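Local coordinates for protein yxeP (Bacillus subtilis, PDB 1YSJ) that probably catalyses the metal-dependent deacetylation of N-acetylcysteine to cysteine and acetate, a step in breaking down S-(2-succino)cysteine, at residues Cys122-His127 and Pro155-Ala160; Glu349-Tyr354 and Gly360-Met365; Gly231-Gly236 and Glu297-Gly302. The protein carries 1 engineered substitution. One frame throughout, in Å; residues are numbered along the deposited sequence.

Interaction 1. Residues Cys122-His127 and Pro155-Ala160. With NI (nickel (II) ion), chain C; NI (nickel (II) ion), chain D.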
loop_
_atom_site.group_PDB
_atom_site.type_symbol
_atom_site.label_atom_id
_atom_site.label_comp_id
_atom_site.label_asym_id
_atom_site.label_seq_id
_atom_site.Cartn_x
_atom_site.Cartn_y
_atom_site.Cartn_z
ATOM N N CYS A 122 -3.255 -29.678 -9.492
ATOM C CA CYS A 122 -3.772 -30.101 -8.195
ATOM C C CYS A 122 -4.342 -31.528 -8.239
ATOM O O CYS A 122 -4.909 -32.002 -7.260
ATOM C CB CYS A 122 -4.818 -29.100 -7.696
ATOM S SG CYS A 122 -4.964 -29.009 -5.890
ATOM N N GLY A 123 -4.183 -32.200 -9.381
ATOM C CA GLY A 123 -4.596 -33.602 -9.536
ATOM C C GLY A 123 -6.095 -33.861 -9.659
ATOM O O GLY A 123 -6.547 -34.981 -9.437
ATOM N N HIS A 124 -6.862 -32.842 -10.036
ATOM C CA HIS A 124 -8.317 -32.969 -10.165
ATOM C C HIS A 124 -8.718 -33.858 -11.339
ATOM O O HIS A 124 -9.806 -34.453 -11.343
ATOM C CB HIS A 124 -8.964 -31.590 -10.282
ATOM C CG HIS A 124 -8.829 -30.752 -9.046
ATOM N ND1 HIS A 124 -9.542 -29.587 -8.856
ATOM C CD2 HIS A 124 -8.074 -30.917 -7.932
ATOM C CE1 HIS A 124 -9.220 -29.062 -7.687
ATOM N NE2 HIS A 124 -8.333 -29.850 -7.105
ATOM N N ASP A 125 -7.838 -33.934 -12.337
ATOM C CA ASP A 125 -7.972 -34.902 -13.412
ATOM C C ASP A 125 -7.951 -36.326 -12.831
ATOM O O ASP A 125 -8.813 -37.145 -13.159
ATOM C CB ASP A 125 -6.876 -34.702 -14.478
ATOM C CG ASP A 125 -5.463 -34.687 -13.896
ATOM O OD1 ASP A 125 -5.281 -34.305 -12.720
ATOM O OD2 ASP A 125 -4.518 -35.047 -14.630
ATOM N N PHE A 126 -6.981 -36.590 -11.949
ATOM C CA PHE A 126 -6.911 -37.836 -11.180
ATOM C C PHE A 126 -8.164 -38.117 -10.342
ATOM O O PHE A 126 -8.693 -39.228 -10.390
ATOM C CB PHE A 126 -5.652 -37.867 -10.303
ATOM C CG PHE A 126 -5.683 -38.913 -9.217
ATOM C CD1 PHE A 126 -5.478 -40.256 -9.516
ATOM C CD2 PHE A 126 -5.907 -38.549 -7.889
ATOM C CE1 PHE A 126 -5.508 -41.223 -8.514
ATOM C CE2 PHE A 126 -5.939 -39.508 -6.878
ATOM C CZ PHE A 126 -5.738 -40.849 -7.192
ATOM N N HIS A 127 -8.632 -37.127 -9.578
ATOM C CA HIS A 127 -9.840 -37.296 -8.762
ATOM C C HIS A 127 -11.027 -37.704 -9.623
ATOM O O HIS A 127 -11.751 -38.642 -9.278
ATOM C CB HIS A 127 -10.200 -36.023 -7.984
ATOM C CG HIS A 127 -9.128 -35.552 -7.053
ATOM N ND1 HIS A 127 -8.998 -34.232 -6.681
ATOM C CD2 HIS A 127 -8.127 -36.219 -6.431
ATOM C CE1 HIS A 127 -7.968 -34.107 -5.864
ATOM N NE2 HIS A 127 -7.420 -35.297 -5.701
ATOM N N PRO A 155 -17.695 -28.405 -10.385
ATOM C CA PRO A 155 -16.850 -27.369 -10.979
ATOM C C PRO A 155 -16.308 -26.436 -9.903
ATOM O O PRO A 155 -16.804 -26.449 -8.780
ATOM C CB PRO A 155 -17.829 -26.602 -11.870
ATOM C CG PRO A 155 -19.142 -26.725 -11.161
ATOM C CD PRO A 155 -19.133 -28.079 -10.494
ATOM N N ALA A 156 -15.283 -25.657 -10.246
ATOM C CA ALA A 156 -14.898 -24.470 -9.470
ATOM C C ALA A 156 -14.514 -24.703 -7.995
ATOM O O ALA A 156 -14.897 -23.918 -7.116
ATOM C CB ALA A 156 -15.997 -23.397 -9.578
ATOM N N GLU A 157 -13.764 -25.770 -7.724
ATOM C CA GLU A 157 -13.221 -25.983 -6.380
ATOM C C GLU A 157 -12.147 -24.939 -6.079
ATOM O O GLU A 157 -12.070 -24.410 -4.966
ATOM C CB GLU A 157 -12.644 -27.393 -6.236
ATOM C CG GLU A 157 -12.220 -27.783 -4.811
ATOM C CD GLU A 157 -10.859 -27.217 -4.394
ATOM O OE1 GLU A 157 -9.950 -27.106 -5.249
ATOM O OE2 GLU A 157 -10.698 -26.889 -3.199
ATOM N N GLU A 158 -11.331 -24.633 -7.085
ATOM C CA GLU A 158 -10.180 -23.755 -6.900
ATOM C C GLU A 158 -10.553 -22.328 -6.503
ATOM O O GLU A 158 -9.740 -21.618 -5.917
ATOM C CB GLU A 158 -9.274 -23.768 -8.136
ATOM C CG GLU A 158 -8.683 -25.145 -8.468
ATOM C CD GLU A 158 -7.652 -25.629 -7.450
ATOM O OE1 GLU A 158 -7.297 -24.890 -6.503
ATOM O OE2 GLU A 158 -7.179 -26.772 -7.597
ATOM N N ILE A 159 -11.777 -21.913 -6.814
ATOM C CA ILE A 159 -12.243 -20.580 -6.415
ATOM C C ILE A 159 -13.312 -20.660 -5.328
ATOM O O ILE A 159 -13.957 -19.660 -5.002
ATOM C CB ILE A 159 -12.718 -19.737 -7.625
ATOM C CG1 ILE A 159 -13.824 -20.468 -8.400
ATOM C CG2 ILE A 159 -11.523 -19.386 -8.516
ATOM C CD1 ILE A 159 -14.638 -19.576 -9.317
ATOM N N ALA A 160 -13.477 -21.862 -4.775
ATOM C CA ALA A 160 -14.392 -22.137 -3.658
ATOM C C ALA A 160 -15.838 -21.739 -3.949
ATOM O O ALA A 160 -16.552 -21.252 -3.062
ATOM C CB ALA A 160 -13.885 -21.472 -2.364
HETATM NI NI NI C . -7.365 -29.600 -5.316
HETATM NI NI NI D . -5.881 -26.618 -5.592
HETATM O O HOH W 1 -7.525 -27.992 -4.350
HETATM O O HOH W 2 -9.471 -29.867 -4.498
HETATM O O HOH W 3 -5.651 -26.368 -3.276
#
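The imidazole of His124 overlaps the end of the Glu158 side chain, with its CE1 3.1 Å from Glu158 OE2. The ring and carboxylate planes are nearly parallel, 11° apart, but the oxygen lies obliquely to the ring. No hydrogen bond joins the two segments; one nickel, bound by both Cys122 and Glu158, ties them directly, and the other is linked to Glu157 through a shared water. His124 NE2 binds this other ion at 2.0 Å. Both oxygens of Glu158 bind the first, OE1 and OE2 each 2.4 Å from that nickel, so the carboxylate is gripped as a chelate and its rotation is fixed. A bend at chi2 (-69°) folds the Glu158 chain back so that its end comes closer to Cys122 and His124 than its first bond would suggest. Cys122 joins the two halves of the site, because SG lies 2.5 Å from the nickel held by His124 and 2.6 Å from the one held by Glu158. The shared water binds both ions. Glu157 receives a hydrogen bond from it, 2.7 Å from OE1, and the same oxygen approaches the edge of the imidazole in the ring plane, 3.2 Å from His124 CE1. Glu157 CG lies opposite its backbone N (chi1 -172°), and with the bend at chi2 this brings OE1 to the water. Adjacent glutamates thus divide the work: Glu158 binds a metal directly, while Glu157 holds metal-bound water. His182 completes the protein ligands of the nickel on His124 and His374 those of the nickel on Glu158. Paired metals bridged by one protein side chain and one water form the dinuclear centre of M20 family peptidases, here with a cysteine sulfur as the protein bridge.

Interaction 2. Residues Glu349-Tyr354 and Gly360-Met365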
loop_
_atom_site.group_PDB
_atom_site.type_symbol
_atom_site.label_atom_id
_atom_site.label_comp_id
_atom_site.label_asym_id
_atom_site.label_seq_id
_atom_site.Cartn_x
_atom_site.Cartn_y
_atom_site.Cartn_z
ATOM N N GLU A 349 -10.767 -26.315 1.450
ATOM C CA GLU A 349 -11.441 -27.095 0.427
ATOM C C GLU A 349 -12.936 -26.823 0.537
ATOM O O GLU A 349 -13.487 -26.825 1.638
ATOM C CB GLU A 349 -11.140 -28.583 0.619
ATOM C CG GLU A 349 -10.616 -29.300 -0.635
ATOM C CD GLU A 349 -11.711 -29.692 -1.626
ATOM O OE1 GLU A 349 -11.392 -30.389 -2.615
ATOM O OE2 GLU A 349 -12.886 -29.311 -1.428
ATOM N N ASP A 350 -13.596 -26.580 -0.594
ATOM C CA ASP A 350 -15.021 -26.246 -0.547
ATOM C C ASP A 350 -15.924 -27.454 -0.278
ATOM O O ASP A 350 -17.129 -27.301 -0.081
ATOM C CB ASP A 350 -15.473 -25.374 -1.737
ATOM C CG ASP A 350 -15.588 -26.129 -3.052
ATOM O OD1 ASP A 350 -15.097 -27.272 -3.198
ATOM O OD2 ASP A 350 -16.192 -25.541 -3.971
ATOM N N PHE A 351 -15.314 -28.639 -0.217
ATOM C CA PHE A 351 -15.975 -29.841 0.283
ATOM C C PHE A 351 -16.532 -29.606 1.694
ATOM O O PHE A 351 -17.534 -30.211 2.080
ATOM C CB PHE A 351 -15.003 -31.031 0.276
ATOM C CG PHE A 351 -15.624 -32.336 0.700
ATOM C CD1 PHE A 351 -16.296 -33.130 -0.218
ATOM C CD2 PHE A 351 -15.532 -32.771 2.023
ATOM C CE1 PHE A 351 -16.875 -34.341 0.171
ATOM C CE2 PHE A 351 -16.113 -33.984 2.423
ATOM C CZ PHE A 351 -16.784 -34.766 1.492
ATOM N N ALA A 352 -15.878 -28.716 2.445
ATOM C CA ALA A 352 -16.296 -28.341 3.806
ATOM C C ALA A 352 -17.710 -27.768 3.858
ATOM O O ALA A 352 -18.425 -27.952 4.842
ATOM C CB ALA A 352 -15.312 -27.356 4.402
ATOM N N LEU A 353 -18.100 -27.072 2.791
ATOM C CA LEU A 353 -19.449 -26.527 2.658
ATOM C C LEU A 353 -20.521 -27.623 2.678
ATOM O O LEU A 353 -21.590 -27.433 3.260
ATOM C CB LEU A 353 -19.570 -25.684 1.384
ATOM C CG LEU A 353 -18.992 -24.266 1.389
ATOM C CD1 LEU A 353 -19.150 -23.655 0.012
ATOM C CD2 LEU A 353 -19.651 -23.374 2.444
ATOM N N TYR A 354 -20.227 -28.763 2.056
ATOM C CA TYR A 354 -21.120 -29.920 2.115
ATOM C C TYR A 354 -21.303 -30.414 3.546
ATOM O O TYR A 354 -22.417 -30.714 3.964
ATOM C CB TYR A 354 -20.597 -31.074 1.255
ATOM C CG TYR A 354 -20.463 -30.782 -0.221
ATOM C CD1 TYR A 354 -19.255 -31.001 -0.877
ATOM C CD2 TYR A 354 -21.544 -30.310 -0.969
ATOM C CE1 TYR A 354 -19.121 -30.753 -2.229
ATOM C CE2 TYR A 354 -21.422 -30.057 -2.330
ATOM C CZ TYR A 354 -20.206 -30.282 -2.951
ATOM O OH TYR A 354 -20.061 -30.035 -4.294
ATOM N N GLY A 360 -20.095 -36.084 6.731
ATOM C CA GLY A 360 -19.161 -36.353 5.641
ATOM C C GLY A 360 -17.798 -36.853 6.071
ATOM O O GLY A 360 -17.404 -36.699 7.229
ATOM N N PHE A 361 -17.080 -37.451 5.125
ATOM C CA PHE A 361 -15.712 -37.897 5.353
ATOM C C PHE A 361 -14.814 -37.630 4.140
ATOM O O PHE A 361 -15.134 -38.011 3.014
ATOM C CB PHE A 361 -15.683 -39.381 5.727
ATOM C CG PHE A 361 -14.586 -39.741 6.681
ATOM C CD1 PHE A 361 -14.791 -39.661 8.059
ATOM C CD2 PHE A 361 -13.344 -40.158 6.212
ATOM C CE1 PHE A 361 -13.778 -39.991 8.954
ATOM C CE2 PHE A 361 -12.319 -40.490 7.104
ATOM C CZ PHE A 361 -12.538 -40.405 8.474
ATOM N N PHE A 362 -13.681 -36.985 4.394
ATOM C CA PHE A 362 -12.736 -36.602 3.358
ATOM C C PHE A 362 -11.380 -37.227 3.668
ATOM O O PHE A 362 -10.853 -37.061 4.770
ATOM C CB PHE A 362 -12.630 -35.075 3.328
ATOM C CG PHE A 362 -11.969 -34.520 2.094
ATOM C CD1 PHE A 362 -12.675 -34.409 0.899
ATOM C CD2 PHE A 362 -10.654 -34.066 2.141
ATOM C CE1 PHE A 362 -12.072 -33.873 -0.242
ATOM C CE2 PHE A 362 -10.038 -33.528 1.009
ATOM C CZ PHE A 362 -10.748 -33.430 -0.181
ATOM N N VAL A 363 -10.815 -37.944 2.704
ATOM C CA VAL A 363 -9.550 -38.656 2.931
ATOM C C VAL A 363 -8.401 -38.189 2.031
ATOM O O VAL A 363 -8.628 -37.646 0.944
ATOM C CB VAL A 363 -9.713 -40.195 2.787
ATOM C CG1 VAL A 363 -10.661 -40.736 3.840
ATOM C CG2 VAL A 363 -10.179 -40.580 1.379
ATOM N N TRP A 364 -7.169 -38.408 2.498
ATOM C CA TRP A 364 -5.987 -38.246 1.656
ATOM C C TRP A 364 -5.789 -39.504 0.820
ATOM O O TRP A 364 -5.833 -40.617 1.347
ATOM C CB TRP A 364 -4.718 -38.011 2.483
ATOM C CG TRP A 364 -4.660 -36.762 3.344
ATOM C CD1 TRP A 364 -4.098 -36.661 4.589
ATOM C CD2 TRP A 364 -5.145 -35.443 3.021
ATOM N NE1 TRP A 364 -4.209 -35.376 5.063
ATOM C CE2 TRP A 364 -4.848 -34.608 4.126
ATOM C CE3 TRP A 364 -5.800 -34.889 1.915
ATOM C CZ2 TRP A 364 -5.182 -33.248 4.153
ATOM C CZ3 TRP A 364 -6.139 -33.537 1.945
ATOM C CH2 TRP A 364 -5.827 -32.734 3.059
HETATM N N MSE A 365 -5.568 -39.328 -0.479
HETATM C CA MSE A 365 -5.205 -40.437 -1.350
HETATM C C MSE A 365 -3.715 -40.346 -1.687
HETATM O O MSE A 365 -3.288 -39.427 -2.390
HETATM C CB MSE A 365 -6.057 -40.413 -2.624
HETATM C CG MSE A 365 -5.923 -41.648 -3.529
HETATM SE SE MSE A 365 -6.361 -43.362 -2.669
HETATM C CE MSE A 365 -8.199 -42.966 -2.010
#
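Glu349 OE2 is gripped by two donors: it accepts a hydrogen bond from the backbone N of Phe351, 2.8 Å away and fairly straight at 160°, and it forms a salt bridge with Arg95. The first of these bonds caps the turn leading into the short helix. With the carboxylate so held, Glu349 OE1 lies 3.9 Å from Phe362 CZ, obliquely to the ring, and the two side chains cross at about a right angle. Beside this polar end the contact is aromatic. Phe362 reaches over one face of the Phe351 ring and places its CD1 3.5 Å from Phe351 CD2, toward the rim. The ring planes are inclined by 40° and the centroids lie 4.9 Å apart, an oblique packing of two phenyl groups. Phe351 has its ring extended away from its own backbone nitrogen (chi1 -177°), so that it projects from the short, weakly bonded helical turn onto the strand, where its CZ also comes within 3.9 Å of Phe361 O. Ile178 packs against Phe351, while Phe362 touches His182, a nickel ligand. The side chain of Glu349 lies about 5 Å from a bound nickel at the nearest atoms. The arrangement is a helix packed on an inner strand of the mixed sheet in the metal-binding domain, with its capping glutamate at the border of the dinuclear site.

Interaction 3. Residues Gly231-Gly236 and Glu297-Gly302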
loop_
_atom_site.group_PDB
_atom_site.type_symbol
_atom_site.label_atom_id
_atom_site.label_comp_id
_atom_site.label_asym_id
_atom_site.label_seq_id
_atom_site.Cartn_x
_atom_site.Cartn_y
_atom_site.Cartn_z
ATOM N N GLY A 231 1.246 0.035 11.949
ATOM C CA GLY A 231 2.460 -0.724 12.272
ATOM C C GLY A 231 2.353 -1.587 13.517
ATOM O O GLY A 231 2.857 -2.713 13.546
ATOM N N GLN A 232 1.699 -1.056 14.546
ATOM C CA GLN A 232 1.526 -1.756 15.821
ATOM C C GLN A 232 0.476 -2.856 15.700
ATOM O O GLN A 232 0.593 -3.909 16.333
ATOM C CB GLN A 232 1.104 -0.776 16.921
ATOM C CG GLN A 232 2.096 0.331 17.221
ATOM C CD GLN A 232 2.860 0.102 18.502
ATOM O OE1 GLN A 232 3.537 -0.911 18.664
ATOM N NE2 GLN A 232 2.760 1.048 19.424
ATOM N N ILE A 233 -0.548 -2.595 14.890
ATOM C CA ILE A 233 -1.629 -3.549 14.648
ATOM C C ILE A 233 -1.122 -4.765 13.872
ATOM O O ILE A 233 -1.547 -5.886 14.132
ATOM C CB ILE A 233 -2.832 -2.873 13.935
ATOM C CG1 ILE A 233 -3.518 -1.892 14.891
ATOM C CG2 ILE A 233 -3.842 -3.913 13.449
ATOM C CD1 ILE A 233 -4.412 -0.876 14.223
ATOM N N ILE A 234 -0.200 -4.538 12.938
ATOM C CA ILE A 234 0.484 -5.628 12.239
ATOM C C ILE A 234 1.207 -6.537 13.240
ATOM O O ILE A 234 1.083 -7.762 13.185
ATOM C CB ILE A 234 1.488 -5.089 11.182
ATOM C CG1 ILE A 234 0.742 -4.455 10.003
ATOM C CG2 ILE A 234 2.429 -6.202 10.692
ATOM C CD1 ILE A 234 1.604 -3.539 9.150
ATOM N N SER A 235 1.950 -5.924 14.158
ATOM C CA SER A 235 2.712 -6.658 15.162
ATOM C C SER A 235 1.789 -7.297 16.197
ATOM O O SER A 235 2.113 -8.343 16.763
ATOM C CB SER A 235 3.715 -5.732 15.848
ATOM O OG SER A 235 4.481 -5.016 14.892
ATOM N N GLY A 236 0.645 -6.660 16.435
ATOM C CA GLY A 236 -0.353 -7.166 17.373
ATOM C C GLY A 236 -1.126 -8.355 16.830
ATOM O O GLY A 236 -1.372 -9.320 17.553
ATOM N N GLU A 297 -9.012 -1.884 17.394
ATOM C CA GLU A 297 -9.770 -0.746 17.898
ATOM C C GLU A 297 -9.006 -0.028 19.012
ATOM O O GLU A 297 -8.942 1.206 19.038
ATOM C CB GLU A 297 -11.140 -1.219 18.392
ATOM C CG GLU A 297 -12.268 -0.226 18.192
ATOM C CD GLU A 297 -13.639 -0.889 18.238
ATOM O OE1 GLU A 297 -13.947 -1.709 17.341
ATOM O OE2 GLU A 297 -14.413 -0.583 19.169
ATOM N N GLY A 298 -8.415 -0.812 19.913
ATOM C CA GLY A 298 -7.651 -0.288 21.042
ATOM C C GLY A 298 -6.390 0.442 20.615
ATOM O O GLY A 298 -6.173 1.589 21.010
ATOM N N ILE A 299 -5.560 -0.216 19.808
ATOM C CA ILE A 299 -4.326 0.398 19.308
ATOM C C ILE A 299 -4.605 1.694 18.540
ATOM O O ILE A 299 -3.932 2.697 18.760
ATOM C CB ILE A 299 -3.474 -0.584 18.448
ATOM C CG1 ILE A 299 -2.940 -1.729 19.321
ATOM C CG2 ILE A 299 -2.316 0.163 17.759
ATOM C CD1 ILE A 299 -2.396 -2.922 18.553
ATOM N N ALA A 300 -5.600 1.667 17.652
ATOM C CA ALA A 300 -5.958 2.849 16.855
ATOM C C ALA A 300 -6.371 4.032 17.733
ATOM O O ALA A 300 -5.956 5.167 17.484
ATOM C CB ALA A 300 -7.053 2.517 15.851
ATOM N N ALA A 301 -7.177 3.751 18.760
ATOM C CA ALA A 301 -7.644 4.765 19.711
ATOM C C ALA A 301 -6.494 5.399 20.491
ATOM O O ALA A 301 -6.571 6.567 20.878
ATOM C CB ALA A 301 -8.667 4.171 20.664
ATOM N N GLY A 302 -5.437 4.623 20.719
ATOM C CA GLY A 302 -4.221 5.126 21.342
ATOM C C GLY A 302 -3.552 6.211 20.516
ATOM O O GLY A 302 -2.908 7.107 21.064
#
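Ile299 inserts its CG2 methyl between two neighbours on the facing helix, 3.6 Å from Gln232 CB and 3.7 Å from Ile233 CG1. The two helical segments run nearly antiparallel, at 155°, with axes 9.5 Å apart at closest approach, and Ile233 and Ile299 have the nearest pair of CA atoms. Both isoleucines adopt the same conformation: CG1 lies opposite the carbonyl carbon (chi1 -69° in Ile233 and -66° in Ile299), CG2 opposite the backbone nitrogen, and the chain beyond CG1 is extended. These matching side chains lie alongside one another, pointing opposite ways. Ile299 is directed at the facing helix, and Ile299 CD1 comes within 3.9 Å of the backbone oxygen of Gln232. Ile233 leaves its helix at the flank and then turns inward, its CG1 making the close contact with Ile299 and its CD1 reaching 4.4 Å from Ala300 N. Gln232 behaves differently. Its CB starts toward the partner helix and supplies the methylene that Ile299 touches, but the chain then bends at chi2 and carries the amide away, where NE2 forms a hydrogen bond with Tyr303 OH. The aliphatic and polar parts of this residue therefore serve different partners. Ile233 also rests on Met273 of strand 270-278, so helix 226-237 packs on the antiparallel sheet as well as on its partner helix. Gln232, Ile234 and Ser235 also pack against the second subunit, in keeping with the role of this domain in M20 dimers. With no hydrogen bond or ion pair across it, the interface between the two segments depends on the fit of branched aliphatic groups, while Gln232 NE2 finds its hydrogen bond at Tyr303, outside the two segments.

From the N terminus, interaction 1 closes first, bringing Cys122-His127 and Pro155-Ala160 together across 27 intervening residues. Interaction 3 follows, closing a 60-residue excursion through two strands of the four-stranded sheet and most of helix 282-302. Interaction 2 comes last and spans just five residues between a short helix and strand 360-366. The three loops lie in series, with none nested or crossed. In space, interactions 1 and 2 are neighbours with centres 12 Å apart, and Glu157 packs against Glu349 and Asp350, joining the nickel loop to the later helix start. Interaction 3 stands apart in the dimer-forming domain, its centre about 39 Å from that of interaction 1.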